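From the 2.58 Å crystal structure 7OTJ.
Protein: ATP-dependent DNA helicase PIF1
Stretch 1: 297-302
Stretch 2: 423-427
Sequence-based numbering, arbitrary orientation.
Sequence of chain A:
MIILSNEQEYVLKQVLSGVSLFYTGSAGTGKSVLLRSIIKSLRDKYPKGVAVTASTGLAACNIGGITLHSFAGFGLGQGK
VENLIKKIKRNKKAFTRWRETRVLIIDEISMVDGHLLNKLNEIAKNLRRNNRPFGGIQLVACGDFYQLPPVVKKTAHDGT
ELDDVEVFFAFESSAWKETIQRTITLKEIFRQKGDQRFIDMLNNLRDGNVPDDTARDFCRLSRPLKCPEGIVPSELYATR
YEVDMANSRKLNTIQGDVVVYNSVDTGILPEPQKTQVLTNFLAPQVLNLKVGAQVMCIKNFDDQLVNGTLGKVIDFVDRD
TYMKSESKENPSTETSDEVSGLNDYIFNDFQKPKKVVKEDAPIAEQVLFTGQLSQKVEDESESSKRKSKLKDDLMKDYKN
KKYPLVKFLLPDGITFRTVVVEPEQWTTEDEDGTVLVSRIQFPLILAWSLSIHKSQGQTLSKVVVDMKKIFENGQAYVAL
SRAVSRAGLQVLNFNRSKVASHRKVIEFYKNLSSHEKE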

# COMPACT_ATOMS: atom_id res chain seq x y z
N CYS A 297 -4.67 10.35 7.12
CA CYS A 297 -3.41 10.58 7.79
C CYS A 297 -2.29 9.85 7.06
O CYS A 297 -2.45 8.71 6.62
N ILE A 298 -1.13 10.50 6.93
CA ILE A 298 -0.03 9.90 6.19
C ILE A 298 1.22 9.73 7.06
O ILE A 298 2.32 9.58 6.53
N LYS A 299 1.06 9.73 8.39
CA LYS A 299 2.17 9.47 9.30
C LYS A 299 1.67 8.58 10.43
O LYS A 299 0.52 8.71 10.87
N ASN A 300 2.54 7.69 10.91
CA ASN A 300 2.23 6.84 12.06
C ASN A 300 2.53 7.62 13.33
O ASN A 300 3.66 7.65 13.82
N PHE A 301 1.51 8.29 13.87
CA PHE A 301 1.71 9.01 15.13
C PHE A 301 1.61 8.07 16.33
O PHE A 301 2.56 7.91 17.09
N ASP A 302 0.46 7.42 16.48
CA ASP A 302 0.15 6.60 17.63
C ASP A 302 0.23 5.13 17.25
O ASP A 302 0.58 4.77 16.12
N PRO A 423 1.78 20.23 12.03
CA PRO A 423 2.64 19.99 10.86
C PRO A 423 3.80 19.07 11.20
O PRO A 423 4.28 19.02 12.33
N GLU A 424 4.24 18.33 10.18
CA GLU A 424 5.33 17.37 10.30
C GLU A 424 6.38 17.66 9.24
O GLU A 424 6.14 18.41 8.29
N GLN A 425 7.56 17.08 9.42
CA GLN A 425 8.68 17.28 8.50
C GLN A 425 9.03 15.97 7.81
O GLN A 425 9.19 14.93 8.47
N TRP A 426 9.15 16.02 6.48
CA TRP A 426 9.69 14.93 5.68
C TRP A 426 11.03 15.37 5.12
O TRP A 426 11.15 16.49 4.60
N THR A 427 12.03 14.51 5.22
CA THR A 427 13.40 14.86 4.85
C THR A 427 13.96 13.81 3.91
O THR A 427 13.74 12.61 4.10

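The two stretches lie far apart in sequence and meet almost entirely through side chains. The backbones stay well separated: the closest pair of alpha carbons, CA of Lys299 and CA of Glu424, are 8.6 Å apart, and no hydrogen bond crosses the gap. Long side chains must therefore span it, and together they bury a modest 258 Å² of surface.

The apolar part of the contact joins Ile298 to Trp426. Ile298 points its CA-to-CB bond toward the strand and adopts chi1 p and chi2 t, which extends the longer branch so that CD1 of Ile298 comes within 3.8 Å of CZ2 of Trp426. A branched aliphatic residue suits this buried position, since it fills space without bringing in a polar group that would need a partner. Trp426 starts out sideways, but with chi1 m (-68°) and chi2 near -99° the indole reaches back toward the first stretch. Its breadth lets one side chain meet two neighbours, Ile298 and Lys299.

The second of these contacts is a cation-pi interaction. Lys299 also points toward the strand; chi1 and chi2 are t, carrying the chain outward, and chi3 and chi4 are both m, bending its end. The bend places NZ of Lys299 4.6 Å from the centroid of the five-membered ring of Trp426, 28° off the ring normal, so the ammonium sits off-centre with respect to the electron-rich indole. NZ of Lys299 is 4.2 Å from NE1 of Trp426 and 4.4 Å from O of Gln425, contacts too long to count as hydrogen bonds. Lysine suits this place because its flexible methylene chain can cross the gap while its charge remains at the tip.

Glu424, also directed toward the other stretch, folds its chain with chi1 and chi2 both m. OE2 of Glu424 approaches CD of Lys299, 3.6 Å away, rather than the charged nitrogen, so the opposite charges form no salt bridge here. The other carboxylate oxygen, OE1 of Glu424, lies 3.4 Å from CE1 of Phe301, at the edge of the ring and near its plane. That is a favourable approach for an anion, because the ring's rim carries the partial positive charge of its C-H groups. Phe301 leaves the backbone sideways, and chi1 m (-73°) brings its ring closer to Glu424.

Within the first stretch, a weak hydrogen bond from N of Lys299 to SG of Cys297 (3.6 Å) ties the backbone at Lys299 to a buried thiol. Pro423, just before the strand, and Gln425, within it, both point away.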

# COMPACT_ATOMS: atom_id res chain seq x y z
CB CYS A 297 -3.50 10.10 9.24
SG CYS A 297 -2.00 10.33 10.19
CB ILE A 298 0.29 10.69 4.92
CG1 ILE A 298 0.77 12.10 5.27
CG2 ILE A 298 -0.93 10.75 4.01
CD1 ILE A 298 1.18 12.93 4.08
CB LYS A 299 2.77 10.76 9.87
CG LYS A 299 3.93 10.54 10.82
CD LYS A 299 4.67 11.83 11.13
CE LYS A 299 5.45 12.34 9.92
NZ LYS A 299 6.60 11.48 9.51
CB ASN A 300 3.04 5.54 12.00
CG ASN A 300 2.74 4.73 10.76
OD1 ASN A 300 1.89 3.84 10.77
ND2 ASN A 300 3.45 5.02 9.68
CB PHE A 301 0.68 10.13 15.26
CG PHE A 301 0.94 11.30 14.37
CD1 PHE A 301 2.03 12.13 14.60
CD2 PHE A 301 0.10 11.58 13.31
CE1 PHE A 301 2.27 13.21 13.79
CE2 PHE A 301 0.34 12.67 12.49
CZ PHE A 301 1.43 13.48 12.73
CB ASP A 302 -1.24 6.96 18.18
CG ASP A 302 -1.40 6.61 19.64
OD1 ASP A 302 -0.40 6.21 20.28
OD2 ASP A 302 -2.53 6.75 20.16
CB PRO A 423 3.13 21.39 10.48
CG PRO A 423 3.05 22.17 11.74
CD PRO A 423 1.85 21.64 12.48
CB GLU A 424 4.83 15.93 10.13
CG GLU A 424 3.96 15.45 11.27
CD GLU A 424 4.70 15.46 12.59
OE1 GLU A 424 4.18 16.05 13.55
OE2 GLU A 424 5.81 14.88 12.65
CB GLN A 425 9.90 17.84 9.22
CG GLN A 425 11.07 18.12 8.28
CD GLN A 425 12.36 18.45 9.01
OE1 GLN A 425 12.56 18.06 10.16
NE2 GLN A 425 13.26 19.16 8.33
CB TRP A 426 8.74 14.54 4.54
CG TRP A 426 7.45 13.91 5.00
CD1 TRP A 426 7.15 12.58 5.02
CD2 TRP A 426 6.28 14.59 5.48
NE1 TRP A 426 5.87 12.38 5.49
CE2 TRP A 426 5.32 13.60 5.78
CE3 TRP A 426 5.96 15.93 5.70
CZ2 TRP A 426 4.06 13.91 6.29
CZ3 TRP A 426 4.71 16.24 6.20
CH2 TRP A 426 3.77 15.24 6.49
CB THR A 427 14.31 14.98 6.07
OG1 THR A 427 14.33 13.73 6.77
CG2 THR A 427 13.82 16.07 7.01